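Long-range contacts in globin (Geobacter sulfurreducens, PDB 2W31), which binds a heme whose iron is held by two histidines, as the globin domain of a globin-coupled sensor, and may also bind oxygen: residues Y11-D17 with K137-I141; L20-L24 with Q130-V135; N31-L35 with Q67-V71. All coordinates share one frame; numbering follows the deposited sequence.

Contact 1 (Y11-D17 with K137-I141); sequences YRFTDED and KILDI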
loop_
_atom_site.group_PDB
_atom_site.type_symbol
_atom_site.label_atom_id
_atom_site.label_comp_id
_atom_site.label_asym_id
_atom_site.label_seq_id
_atom_site.Cartn_x
_atom_site.Cartn_y
_atom_site.Cartn_z
ATOM N N TYR A 11 10.567 8.279 -0.560
ATOM C CA TYR A 11 10.265 7.087 0.240
ATOM C C TYR A 11 11.389 6.687 1.196
ATOM O O TYR A 11 11.262 5.701 1.900
ATOM C CB TYR A 11 9.977 5.891 -0.709
ATOM C CG TYR A 11 8.611 5.948 -1.369
ATOM C CD1 TYR A 11 7.481 5.471 -0.693
ATOM C CD2 TYR A 11 8.437 6.472 -2.636
ATOM C CE1 TYR A 11 6.203 5.505 -1.272
ATOM C CE2 TYR A 11 7.178 6.513 -3.230
ATOM C CZ TYR A 11 6.060 6.066 -2.532
ATOM O OH TYR A 11 4.805 6.087 -3.149
ATOM N N ARG A 12 12.478 7.469 1.206
ATOM C CA ARG A 12 13.693 7.120 1.946
ATOM C C ARG A 12 14.154 5.681 1.640
ATOM O O ARG A 12 14.493 4.894 2.518
ATOM C CB ARG A 12 13.508 7.354 3.450
ATOM C CG ARG A 12 13.264 8.835 3.748
ATOM C CD ARG A 12 13.140 9.131 5.238
ATOM N NE ARG A 12 12.685 10.504 5.443
ATOM C CZ ARG A 12 12.393 11.001 6.635
ATOM N NH1 ARG A 12 12.511 10.229 7.717
ATOM N NH2 ARG A 12 11.979 12.262 6.734
ATOM N N PHE A 13 14.152 5.355 0.357
ATOM C CA PHE A 13 14.636 4.055 -0.126
ATOM C C PHE A 13 16.113 4.239 -0.439
ATOM O O PHE A 13 16.476 5.059 -1.289
ATOM C CB PHE A 13 13.856 3.677 -1.377
ATOM C CG PHE A 13 14.222 2.295 -1.937
ATOM C CD1 PHE A 13 13.425 1.190 -1.677
ATOM C CD2 PHE A 13 15.373 2.120 -2.734
ATOM C CE1 PHE A 13 13.738 -0.077 -2.200
ATOM C CE2 PHE A 13 15.689 0.831 -3.261
ATOM C CZ PHE A 13 14.867 -0.257 -2.988
ATOM N N THR A 14 16.953 3.456 0.217
ATOM C CA THR A 14 18.414 3.603 0.059
ATOM C C THR A 14 19.090 2.331 -0.394
ATOM O O THR A 14 18.442 1.291 -0.535
ATOM C CB THR A 14 19.065 3.933 1.386
ATOM O OG1 THR A 14 18.894 2.844 2.303
ATOM C CG2 THR A 14 18.465 5.222 1.973
ATOM N N ASP A 15 20.422 2.398 -0.585
ATOM C CA ASP A 15 21.147 1.178 -0.941
ATOM C C ASP A 15 20.972 0.061 0.094
ATOM O O ASP A 15 20.976 -1.118 -0.276
ATOM C CB ASP A 15 22.630 1.462 -1.142
ATOM C CG ASP A 15 22.883 2.402 -2.317
ATOM O OD1 ASP A 15 22.197 2.243 -3.360
ATOM O OD2 ASP A 15 23.775 3.289 -2.216
ATOM N N GLU A 16 20.790 0.417 1.368
ATOM C CA GLU A 16 20.496 -0.603 2.362
ATOM C C GLU A 16 19.195 -1.343 2.046
ATOM O O GLU A 16 19.129 -2.551 2.210
ATOM C CB GLU A 16 20.382 -0.065 3.789
ATOM C CG GLU A 16 20.765 -1.174 4.805
ATOM C CD GLU A 16 20.066 -1.161 6.182
ATOM O OE1 GLU A 16 19.497 -0.125 6.610
ATOM O OE2 GLU A 16 20.105 -2.227 6.848
ATOM N N ASP A 17 18.151 -0.613 1.633
ATOM C CA ASP A 17 16.918 -1.286 1.263
ATOM C C ASP A 17 17.148 -2.204 0.049
ATOM O O ASP A 17 16.632 -3.301 -0.012
ATOM C CB ASP A 17 15.826 -0.288 0.921
ATOM C CG ASP A 17 15.407 0.535 2.114
ATOM O OD1 ASP A 17 14.785 -0.026 3.029
ATOM O OD2 ASP A 17 15.675 1.751 2.115
ATOM N N LYS A 137 8.330 -0.419 1.013
ATOM C CA LYS A 137 8.755 0.643 0.118
ATOM C C LYS A 137 8.694 0.221 -1.367
ATOM O O LYS A 137 8.144 0.925 -2.189
ATOM C CB LYS A 137 10.169 1.130 0.465
ATOM C CG LYS A 137 10.260 1.914 1.749
ATOM C CD LYS A 137 11.705 2.220 2.031
ATOM C CE LYS A 137 11.949 2.387 3.521
ATOM N NZ LYS A 137 13.391 2.488 3.902
ATOM N N ILE A 138 9.256 -0.930 -1.712
ATOM C CA ILE A 138 9.246 -1.304 -3.134
ATOM C C ILE A 138 7.829 -1.570 -3.654
ATOM O O ILE A 138 7.493 -1.182 -4.781
ATOM C CB ILE A 138 10.263 -2.435 -3.453
ATOM C CG1 ILE A 138 10.590 -2.439 -4.956
ATOM C CG2 ILE A 138 9.813 -3.844 -2.984
ATOM C CD1 ILE A 138 11.276 -1.178 -5.421
ATOM N N LEU A 139 6.995 -2.206 -2.842
ATOM C CA LEU A 139 5.589 -2.452 -3.283
ATOM C C LEU A 139 4.883 -1.101 -3.452
ATOM O O LEU A 139 4.158 -0.888 -4.440
ATOM C CB LEU A 139 4.807 -3.329 -2.288
ATOM C CG LEU A 139 5.366 -4.741 -2.158
ATOM C CD1 LEU A 139 4.575 -5.472 -1.096
ATOM C CD2 LEU A 139 5.268 -5.444 -3.474
ATOM N N ASP A 140 5.056 -0.194 -2.477
ATOM C CA ASP A 140 4.391 1.136 -2.568
ATOM C C ASP A 140 4.904 1.952 -3.755
ATOM O O ASP A 140 4.110 2.646 -4.402
ATOM C CB ASP A 140 4.475 1.896 -1.232
ATOM C CG ASP A 140 3.490 1.363 -0.186
ATOM O OD1 ASP A 140 2.702 0.427 -0.495
ATOM O OD2 ASP A 140 3.537 1.887 0.950
ATOM N N ILE A 141 6.205 1.863 -4.055
ATOM C CA ILE A 141 6.754 2.518 -5.244
ATOM C C ILE A 141 6.129 1.940 -6.512
ATOM O O ILE A 141 5.698 2.698 -7.396
ATOM C CB ILE A 141 8.304 2.421 -5.273
ATOM C CG1 ILE A 141 8.898 3.313 -4.172
ATOM C CG2 ILE A 141 8.881 2.743 -6.697
ATOM C CD1 ILE A 141 10.390 3.087 -3.820
#

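Contact 2 (L20-L24 with Q130-V135); sequences LLGSL and QRREAV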
loop_
_atom_site.group_PDB
_atom_site.type_symbol
_atom_site.label_atom_id
_atom_site.label_comp_id
_atom_site.label_asym_id
_atom_site.label_seq_id
_atom_site.Cartn_x
_atom_site.Cartn_y
_atom_site.Cartn_z
ATOM N N LEU A 20 18.774 -5.336 1.175
ATOM C CA LEU A 20 17.879 -6.224 1.895
ATOM C C LEU A 20 16.939 -6.951 0.944
ATOM O O LEU A 20 16.673 -8.165 1.119
ATOM C CB LEU A 20 17.093 -5.450 2.952
ATOM C CG LEU A 20 17.912 -4.959 4.137
ATOM C CD1 LEU A 20 17.167 -3.808 4.867
ATOM C CD2 LEU A 20 18.227 -6.169 5.036
ATOM N N LEU A 21 16.425 -6.229 -0.072
ATOM C CA LEU A 21 15.600 -6.914 -1.079
ATOM C C LEU A 21 16.421 -8.020 -1.780
ATOM O O LEU A 21 15.908 -9.125 -2.014
ATOM C CB LEU A 21 15.076 -5.929 -2.109
ATOM C CG LEU A 21 14.082 -4.901 -1.550
ATOM C CD1 LEU A 21 13.754 -3.922 -2.659
ATOM C CD2 LEU A 21 12.805 -5.597 -1.046
ATOM N N GLY A 22 17.689 -7.728 -2.122
ATOM C CA GLY A 22 18.534 -8.783 -2.716
ATOM C C GLY A 22 18.669 -9.991 -1.796
ATOM O O GLY A 22 18.691 -11.144 -2.288
ATOM N N SER A 23 18.798 -9.749 -0.484
ATOM C CA SER A 23 18.933 -10.830 0.493
ATOM C C SER A 23 17.677 -11.697 0.554
ATOM O O SER A 23 17.748 -12.861 0.975
ATOM C CB SER A 23 19.297 -10.282 1.885
ATOM O OG SER A 23 18.140 -9.824 2.551
ATOM N N LEU A 24 16.530 -11.137 0.160
ATOM C CA LEU A 24 15.274 -11.906 0.092
ATOM C C LEU A 24 15.054 -12.650 -1.225
ATOM O O LEU A 24 14.092 -13.422 -1.358
ATOM C CB LEU A 24 14.069 -10.970 0.374
ATOM C CG LEU A 24 14.013 -10.395 1.770
ATOM C CD1 LEU A 24 13.046 -9.195 1.754
ATOM C CD2 LEU A 24 13.524 -11.434 2.802
ATOM N N GLN A 130 13.483 -4.471 9.401
ATOM C CA GLN A 130 14.219 -3.925 8.270
ATOM C C GLN A 130 13.777 -4.517 6.932
ATOM O O GLN A 130 13.635 -3.762 5.949
ATOM C CB GLN A 130 15.730 -4.110 8.477
ATOM C CG GLN A 130 16.343 -3.159 9.505
ATOM C CD GLN A 130 17.867 -3.355 9.607
ATOM O OE1 GLN A 130 18.472 -3.999 8.751
ATOM N NE2 GLN A 130 18.488 -2.796 10.666
ATOM N N ARG A 131 13.536 -5.826 6.892
ATOM C CA ARG A 131 13.070 -6.498 5.662
ATOM C C ARG A 131 11.633 -6.095 5.310
ATOM O O ARG A 131 11.341 -5.809 4.136
ATOM C CB ARG A 131 13.220 -8.020 5.773
ATOM C CG ARG A 131 14.695 -8.435 5.663
ATOM C CD ARG A 131 15.020 -9.770 6.342
ATOM N NE ARG A 131 16.453 -10.062 6.195
ATOM C CZ ARG A 131 17.429 -9.460 6.869
ATOM N NH1 ARG A 131 17.160 -8.529 7.778
ATOM N NH2 ARG A 131 18.707 -9.784 6.615
ATOM N N ARG A 132 10.762 -6.000 6.327
ATOM C CA ARG A 132 9.403 -5.531 6.085
ATOM C C ARG A 132 9.437 -4.097 5.548
ATOM O O ARG A 132 8.680 -3.768 4.600
ATOM C CB ARG A 132 8.553 -5.615 7.362
ATOM C CG ARG A 132 7.055 -5.413 7.115
ATOM C CD ARG A 132 6.248 -5.395 8.400
ATOM N NE ARG A 132 6.702 -4.354 9.333
ATOM C CZ ARG A 132 7.232 -4.585 10.536
ATOM N NH1 ARG A 132 7.376 -5.818 10.988
ATOM N NH2 ARG A 132 7.614 -3.566 11.295
ATOM N N GLU A 133 10.266 -3.224 6.158
ATOM C CA GLU A 133 10.292 -1.840 5.683
ATOM C C GLU A 133 10.744 -1.736 4.212
ATOM O O GLU A 133 10.170 -0.969 3.444
ATOM C CB GLU A 133 11.171 -0.949 6.579
ATOM C CG GLU A 133 10.534 -0.650 7.981
ATOM C CD GLU A 133 11.490 0.009 8.974
ATOM O OE1 GLU A 133 12.719 -0.096 8.793
ATOM O OE2 GLU A 133 11.004 0.553 9.985
ATOM N N ALA A 134 11.745 -2.543 3.809
ATOM C CA ALA A 134 12.242 -2.509 2.428
ATOM C C ALA A 134 11.134 -2.986 1.459
ATOM O O ALA A 134 10.938 -2.400 0.383
ATOM C CB ALA A 134 13.496 -3.413 2.285
ATOM N N VAL A 135 10.452 -4.087 1.814
ATOM C CA VAL A 135 9.398 -4.651 0.945
ATOM C C VAL A 135 8.230 -3.661 0.839
ATOM O O VAL A 135 7.701 -3.429 -0.260
ATOM C CB VAL A 135 8.887 -5.995 1.494
ATOM C CG1 VAL A 135 7.532 -6.372 0.901
ATOM C CG2 VAL A 135 9.945 -7.069 1.245
HETATM O O HOH W 1 17.460 -11.929 4.322
#

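Contact 3 (N31-L35 with Q67-V71); sequences NKERL and QDWFV. With HEM (protoporphyrin IX containing Fe), chain C.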
loop_
_atom_site.group_PDB
_atom_site.type_symbol
_atom_site.label_atom_id
_atom_site.label_comp_id
_atom_site.label_asym_id
_atom_site.label_seq_id
_atom_site.Cartn_x
_atom_site.Cartn_y
_atom_site.Cartn_z
ATOM N N ASN A 31 9.407 -19.300 -3.346
ATOM C CA ASN A 31 7.962 -19.114 -3.173
ATOM C C ASN A 31 7.197 -18.582 -4.390
ATOM O O ASN A 31 5.994 -18.306 -4.301
ATOM C CB ASN A 31 7.715 -18.190 -1.981
ATOM C CG ASN A 31 7.952 -18.883 -0.667
ATOM O OD1 ASN A 31 9.024 -18.780 -0.080
ATOM N ND2 ASN A 31 6.949 -19.620 -0.207
ATOM N N LYS A 32 7.879 -18.446 -5.530
ATOM C CA LYS A 32 7.315 -17.769 -6.672
ATOM C C LYS A 32 6.053 -18.450 -7.211
ATOM O O LYS A 32 5.089 -17.775 -7.575
ATOM C CB LYS A 32 8.387 -17.570 -7.773
ATOM C CG LYS A 32 8.827 -18.807 -8.554
ATOM C CD LYS A 32 9.985 -18.392 -9.488
ATOM C CE LYS A 32 10.283 -19.439 -10.559
ATOM N NZ LYS A 32 10.856 -20.646 -9.935
ATOM N N GLU A 33 6.060 -19.782 -7.252
ATOM C CA GLU A 33 4.880 -20.515 -7.751
ATOM C C GLU A 33 3.677 -20.436 -6.790
ATOM O O GLU A 33 2.518 -20.344 -7.245
ATOM C CB GLU A 33 5.224 -21.989 -8.081
ATOM C CG GLU A 33 6.225 -22.136 -9.218
ATOM C CD GLU A 33 7.674 -22.181 -8.740
ATOM O OE1 GLU A 33 7.939 -22.051 -7.519
ATOM O OE2 GLU A 33 8.563 -22.370 -9.599
ATOM N N ARG A 34 3.952 -20.508 -5.484
ATOM C CA ARG A 34 2.932 -20.351 -4.444
ATOM C C ARG A 34 2.267 -18.972 -4.590
ATOM O O ARG A 34 1.017 -18.867 -4.604
ATOM C CB ARG A 34 3.562 -20.460 -3.056
ATOM C CG ARG A 34 3.309 -21.758 -2.314
ATOM C CD ARG A 34 3.720 -21.673 -0.844
ATOM N NE ARG A 34 2.752 -20.894 -0.083
ATOM C CZ ARG A 34 3.017 -19.796 0.632
ATOM N NH1 ARG A 34 4.250 -19.314 0.753
ATOM N NH2 ARG A 34 2.026 -19.183 1.256
ATOM N N LEU A 35 3.109 -17.935 -4.742
ATOM C CA LEU A 35 2.639 -16.565 -4.997
ATOM C C LEU A 35 1.784 -16.528 -6.267
ATOM O O LEU A 35 0.663 -16.031 -6.251
ATOM C CB LEU A 35 3.820 -15.561 -5.072
ATOM C CG LEU A 35 3.501 -14.061 -5.290
ATOM C CD1 LEU A 35 3.312 -13.749 -6.782
ATOM C CD2 LEU A 35 2.269 -13.590 -4.486
ATOM N N GLN A 67 4.129 -13.786 -12.217
ATOM C CA GLN A 67 5.160 -14.449 -11.399
ATOM C C GLN A 67 6.527 -13.760 -11.630
ATOM O O GLN A 67 7.284 -13.464 -10.670
ATOM C CB GLN A 67 5.250 -15.946 -11.758
ATOM C CG GLN A 67 6.172 -16.719 -10.837
ATOM C CD GLN A 67 6.224 -18.162 -11.239
ATOM O OE1 GLN A 67 5.360 -18.952 -10.846
ATOM N NE2 GLN A 67 7.222 -18.512 -12.038
ATOM N N ASP A 68 6.822 -13.464 -12.887
ATOM C CA ASP A 68 8.108 -12.853 -13.264
ATOM C C ASP A 68 8.238 -11.456 -12.664
ATOM O O ASP A 68 9.303 -11.095 -12.160
ATOM C CB ASP A 68 8.303 -12.771 -14.795
ATOM C CG ASP A 68 8.516 -14.128 -15.478
ATOM O OD1 ASP A 68 8.875 -15.145 -14.826
ATOM O OD2 ASP A 68 8.318 -14.136 -16.722
ATOM N N TRP A 69 7.142 -10.679 -12.698
ATOM C CA TRP A 69 7.139 -9.344 -12.085
ATOM C C TRP A 69 7.467 -9.431 -10.567
ATOM O O TRP A 69 8.274 -8.629 -10.030
ATOM C CB TRP A 69 5.782 -8.628 -12.306
ATOM C CG TRP A 69 5.651 -7.423 -11.354
ATOM C CD1 TRP A 69 6.154 -6.167 -11.527
ATOM C CD2 TRP A 69 5.030 -7.439 -10.047
ATOM N NE1 TRP A 69 5.892 -5.382 -10.382
ATOM C CE2 TRP A 69 5.186 -6.150 -9.485
ATOM C CE3 TRP A 69 4.336 -8.430 -9.311
ATOM C CZ2 TRP A 69 4.668 -5.824 -8.213
ATOM C CZ3 TRP A 69 3.822 -8.108 -8.062
ATOM C CH2 TRP A 69 4.003 -6.804 -7.530
ATOM N N PHE A 70 6.855 -10.403 -9.900
ATOM C CA PHE A 70 7.104 -10.605 -8.468
ATOM C C PHE A 70 8.606 -10.829 -8.171
ATOM O O PHE A 70 9.209 -10.202 -7.291
ATOM C CB PHE A 70 6.233 -11.746 -7.945
ATOM C CG PHE A 70 6.535 -12.160 -6.528
ATOM C CD1 PHE A 70 6.119 -11.366 -5.433
ATOM C CD2 PHE A 70 7.227 -13.350 -6.267
ATOM C CE1 PHE A 70 6.401 -11.752 -4.128
ATOM C CE2 PHE A 70 7.467 -13.754 -4.954
ATOM C CZ PHE A 70 7.074 -12.945 -3.877
ATOM N N VAL A 71 9.212 -11.723 -8.935
ATOM C CA VAL A 71 10.641 -11.957 -8.780
ATOM C C VAL A 71 11.480 -10.697 -9.022
ATOM O O VAL A 71 12.449 -10.436 -8.294
ATOM C CB VAL A 71 11.074 -13.095 -9.712
ATOM C CG1 VAL A 71 12.591 -13.258 -9.713
ATOM C CG2 VAL A 71 10.404 -14.386 -9.237
HETATM C CHA HEM C . 0.006 -7.555 -17.959
HETATM C CHB HEM C . 1.985 -6.809 -13.629
HETATM C CHC HEM C . -2.476 -6.620 -11.744
HETATM C CHD HEM C . -4.209 -8.632 -15.780
HETATM C C1A HEM C . 0.938 -7.357 -16.962
HETATM C C2A HEM C . 2.376 -7.263 -17.143
HETATM C C3A HEM C . 2.935 -7.079 -15.940
HETATM C C4A HEM C . 1.840 -7.034 -14.976
HETATM C CMA HEM C . 4.425 -6.920 -15.582
HETATM C CAA HEM C . 3.117 -7.349 -18.516
HETATM C CBA HEM C . 2.889 -5.965 -19.137
HETATM C CGA HEM C . 3.816 -5.623 -20.286
HETATM O O1A HEM C . 5.041 -5.407 -20.064
HETATM O O2A HEM C . 3.306 -5.550 -21.440
HETATM C C1B HEM C . 0.934 -6.547 -12.765
HETATM C C2B HEM C . 1.032 -6.020 -11.412
HETATM C C3B HEM C . -0.196 -5.962 -10.886
HETATM C C4B HEM C . -1.117 -6.503 -11.877
HETATM C CMB HEM C . 2.382 -5.596 -10.793
HETATM C CAB HEM C . -0.626 -5.499 -9.496
HETATM C CBB HEM C . 0.081 -5.813 -8.394
HETATM C C1C HEM C . -3.324 -7.223 -12.639
HETATM C C2C HEM C . -4.699 -7.593 -12.400
HETATM C C3C HEM C . -5.167 -8.185 -13.504
HETATM C C4C HEM C . -4.105 -8.181 -14.489
HETATM C CMC HEM C . -5.479 -7.370 -11.106
HETATM C CAC HEM C . -6.595 -8.734 -13.698
HETATM C CBC HEM C . -6.866 -9.972 -14.102
HETATM C C1D HEM C . -3.283 -8.404 -16.764
HETATM C C2D HEM C . -3.523 -8.578 -18.204
HETATM C C3D HEM C . -2.218 -8.240 -18.894
HETATM C C4D HEM C . -1.300 -7.916 -17.806
HETATM C CMD HEM C . -4.836 -8.985 -18.861
HETATM C CAD HEM C . -1.889 -8.275 -20.412
HETATM C CBD HEM C . -2.426 -7.063 -21.148
HETATM C CGD HEM C . -2.370 -7.363 -22.633
HETATM O O1D HEM C . -3.018 -8.336 -23.106
HETATM O O2D HEM C . -1.674 -6.614 -23.353
HETATM N NA HEM C . 0.631 -7.225 -15.626
HETATM N NB HEM C . -0.384 -6.824 -13.012
HETATM N NC HEM C . -2.971 -7.598 -13.931
HETATM N ND HEM C . -1.974 -8.017 -16.596
HETATM FE FE HEM C . -1.174 -7.427 -14.773
HETATM O O HOH W 2 8.112 -21.577 -12.527
#

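Contact 1 (Y11-D17 with K137-I141)
A lysine-centred polar contact with an apolar flank joins Lys-137, on the long C-terminal helix 125-151 of the globin fold, to Arg-12 and Asp-17 where the chain turns into helix 15-23. The lysine chain, extended beyond CG, runs past the turn and brings NZ 3.0 Å from Arg-12 O, meeting that carbonyl from above its plane. Weak bonds to Asp-17 OD1 and OD2, each 3.0 Å from NZ, form a salt bridge astride the carboxylate. Asp-17 is itself positioned by the helix start: its OD2 accepts the N-H of the N-cap residue Thr-14 through the anti lone pair, with an N-H...O angle of 167°. A methionine in place of this lysine would probably leave Asp-17 without its positive mate and the Arg-12 carbonyl without this donor. On the flank, Ile-141 CG1 lies over one face of the Tyr-11 ring, 3.8 Å from its centroid, a CH-pi contact. Phe-13 turns a ring edge to the lysine stem, with CD1 3.9 Å from Lys-137 CB. Tyr-11 OH bonds to Asp-144 further along helix 125-151, while Asp-140 forms salt bridges with Arg-111 of helix 100-121 and Arg-111 of the second subunit, and a hydrogen bond with Asn-108 of that subunit.

Contact 2 (L20-L24 with Q130-V135)
With CG anti to the carbonyl carbon (chi1 -70°), Leu-20 splays its two methyl groups over Gln-130 and Arg-131, while Arg-131, extended from CG to NE, carries its guanidinium across the Leu-20 side chain at about a right angle. This is helix-on-helix packing in the all-helical globin fold: the last turn of helix 15-23 rests on the first half of the C-terminal helix 125-151. The two methyl branches of Leu-20 meet different groups. CD2 sits over one face of the guanidinium, displaced toward its rim and 3.8 Å from Arg-131 NH1, whereas CD1 comes 3.9 Å from the CB of Gln-130.

Ala-134 points its CB at helix 15-23 and receives Leu-21, whose CD2 lies 4.0 Å from Ala-134 CB. Val-135 CG2 meets two leucine methyls, 3.9 Å from Leu-21 CD2 and 3.8 Å from Leu-24 CD1. The valine also packs on Thr-114, Leu-115 and Ile-118 of helix 100-121, so it belongs to a three-helix junction. Leu-24 CD2 additionally lies beside the aliphatic stem of Arg-131, and Phe-122 touches both residues.

The polar groups are linked through solvent. Arg-131 NH1 is held by the Glu-127 carbonyl one turn earlier in its own helix. Ser-23 OG, placed between the backbone N and the carbonyl carbon, donates back to Leu-20 O at 2.6 Å. The same OG receives a hydrogen bond from a water 2.8 Å away, and that water, in the guanidinium plane at its edge, accepts from Arg-131 NE at 2.8 Å.

Contact 3 (N31-L35 with Q67-V71)
The E helix of this globin, 62-72, which lines the heme pocket with Trp-69 and supplies His-66, one of the two axial ligands of the heme iron, is backed by helix 32-44 where Leu-35 and Lys-32 pack on Phe-70 and Gln-67. The apolar half is a CH-pi contact: Leu-35 CG stands over the centre of the Phe-70 ring, 3.6 Å from the centroid and 6° off the ring normal. Its CD1 branch reaches toward the root of the ring, 3.6 Å from Phe-70 CG.

In the other half the Gln-67 amide lies against the methylene stem of Lys-32. Gln-67, with CG anti to the backbone N (chi1 -173°) and its chain extended, stretches across to helix 32-44. Its NE2 comes 3.5 Å from Lys-32 CE, and its OE1 lies 3.5 Å from Glu-33 CA. The Lys-32 chain, bent at its far end, turns NZ to Glu-33 OE2, 2.9 Å away, in a salt bridge that meets the carboxylate from above its plane; Glu-29 gives NZ a second carboxylate. A water joins Glu-33 to Gln-67, donating to Glu-33 OE2 at 3.1 Å and accepting from Gln-67 NE2 at 3.2 Å.

On the heme side, methyl CMB faces the centre of the Trp-69 indole; its 3.1 Å to Trp-69 CE2 is shorter than normal packing and doubtful in detail. Trp-69 NE1 bonds to Asn-142 of helix 125-151. Around the contact, Phe-113 and Thr-114 of helix 100-121 cover Leu-35 and Phe-70 respectively, Phe-74 meets the Phe-70 ring edge-to-face, and helix 25-30 adds Ala-28 against Phe-70 and Phe-25 against Val-71.

In the fold
Contacts 1 and 2 adjoin along helix 125-151, which meets both the turn into helix 15-23 and that helix's last turn. Their centres lie 9 Å apart, and they merge where Phe-13 CZ meets Leu-21 CD1 at 3.8 Å. Both also touch the second subunit. Contact 3 belongs to a different helix pair, its centre 20 Å from that of contact 1 and 16 Å from that of contact 2, and it is nested inside the loops both close. It is the one at the heme: Trp-69 packs on the cofactor, whereas the side chains of Asp-140 and Val-135 stay about 10 and 12 Å from it. Helix 125-151 connects the regions through Asn-142, directly after segment 137-141.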